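Local coordinates for protein DUF199/WhiA (Thermotoga maritima, PDB 3HYI) that is probably involved in cell division and chromosome segregation, pairing a degenerate LAGLIDADG homing endonuclease domain with a DNA-binding helix-turn-helix domain, at residues E215-A218 against I219-A222. Residues are numbered along the deposited sequence; the frame is centred on the assembly and turned at random.
Sequences EANA and IRTA
On the long helix 207-238 of the C-terminal HTH domain, R220 bends back over the preceding turn to reach A216 and N217, four and three residues earlier. Its CB sits 3.6 Å from the carbonyl O of A216, and CG passes the same oxygen more loosely. The chain then turns at chi3 (-68°), carrying NE and CZ back over A216, whose O lies 3.8 Å off the guanidinium plane, over its centre. That oxygen is already taken by the backbone N of R220. At the tip, NH2 packs against CB of A216 and gives a weak, bent hydrogen bond to OD1 of N217 (3.1 Å), which lies near the guanidinium plane at its edge. The N217 amide is turned 68° from that plane. Elsewhere on this exposed surface, CG of E215 runs alongside CG1 of I219 at 4.0 Å, while I219 N bonds to E215 O. One residue beyond R220, T221 reaches back to N217: OG1, lying beside its own backbone N (chi1 -63°), donates to N217 O at 3.0 Å. The same oxygen accepts T221 N, and the two donors arrive from opposite faces of the carbonyl plane.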
loop_
_atom_site.group_PDB
_atom_site.type_symbol
_atom_site.label_atom_id
_atom_site.label_comp_id
_atom_site.label_asym_id
_atom_site.label_seq_id
_atom_site.Cartn_x
_atom_site.Cartn_y
_atom_site.Cartn_z
ATOM N N GLU A 215 11.374 -11.747 -27.896
ATOM C CA GLU A 215 12.034 -12.389 -29.036
ATOM C C GLU A 215 12.287 -13.868 -28.759
ATOM O O GLU A 215 12.012 -14.711 -29.608
ATOM C CB GLU A 215 13.358 -11.698 -29.380
ATOM C CG GLU A 215 14.035 -12.269 -30.631
ATOM C CD GLU A 215 15.407 -11.680 -30.890
ATOM O OE1 GLU A 215 15.635 -11.170 -32.007
ATOM O OE2 GLU A 215 16.261 -11.732 -29.979
ATOM N N ALA A 216 12.813 -14.170 -27.573
ATOM C CA ALA A 216 13.123 -15.551 -27.187
ATOM C C ALA A 216 11.898 -16.458 -27.289
ATOM O O ALA A 216 11.983 -17.562 -27.824
ATOM C CB ALA A 216 13.706 -15.599 -25.777
ATOM N N ASN A 217 10.761 -15.982 -26.789
ATOM C CA ASN A 217 9.510 -16.735 -26.874
ATOM C C ASN A 217 9.030 -16.913 -28.320
ATOM O O ASN A 217 8.522 -17.975 -28.679
ATOM C CB ASN A 217 8.414 -16.071 -26.031
ATOM C CG ASN A 217 8.697 -16.142 -24.536
ATOM O OD1 ASN A 217 9.841 -16.003 -24.094
ATOM N ND2 ASN A 217 7.648 -16.355 -23.749
ATOM N N ALA A 218 9.201 -15.876 -29.141
ATOM C CA ALA A 218 8.823 -15.932 -30.556
ATOM C C ALA A 218 9.733 -16.869 -31.352
ATOM O O ALA A 218 9.275 -17.549 -32.269
ATOM C CB ALA A 218 8.831 -14.533 -31.172
ATOM N N ILE A 219 11.018 -16.894 -30.998
ATOM C CA ILE A 219 11.984 -17.801 -31.623
ATOM C C ILE A 219 11.685 -19.260 -31.254
ATOM O O ILE A 219 11.746 -20.138 -32.113
ATOM C CB ILE A 219 13.445 -17.444 -31.230
ATOM C CG1 ILE A 219 13.846 -16.081 -31.804
ATOM C CG2 ILE A 219 14.421 -18.503 -31.728
ATOM C CD1 ILE A 219 13.846 -16.016 -33.320
ATOM N N ARG A 220 11.369 -19.511 -29.985
ATOM C CA ARG A 220 10.947 -20.846 -29.536
ATOM C C ARG A 220 9.736 -21.343 -30.322
ATOM O O ARG A 220 9.746 -22.455 -30.851
ATOM C CB ARG A 220 10.615 -20.855 -28.036
ATOM C CG ARG A 220 11.687 -21.475 -27.161
ATOM C CD ARG A 220 11.216 -21.619 -25.721
ATOM N NE ARG A 220 11.048 -20.320 -25.071
ATOM C CZ ARG A 220 12.043 -19.566 -24.600
ATOM N NH1 ARG A 220 13.311 -19.961 -24.693
ATOM N NH2 ARG A 220 11.765 -18.401 -24.030
ATOM N N THR A 221 8.702 -20.509 -30.382
ATOM C CA THR A 221 7.451 -20.829 -31.073
ATOM C C THR A 221 7.662 -21.088 -32.570
ATOM O O THR A 221 7.086 -22.023 -33.127
ATOM C CB THR A 221 6.417 -19.689 -30.888
ATOM O OG1 THR A 221 6.088 -19.561 -29.498
ATOM C CG2 THR A 221 5.144 -19.958 -31.681
ATOM N N ALA A 222 8.486 -20.260 -33.209
ATOM C CA ALA A 222 8.785 -20.406 -34.638
ATOM C C ALA A 222 9.576 -21.682 -34.933
ATOM O O ALA A 222 9.282 -22.386 -35.901
ATOM C CB ALA A 222 9.541 -19.186 -35.154
#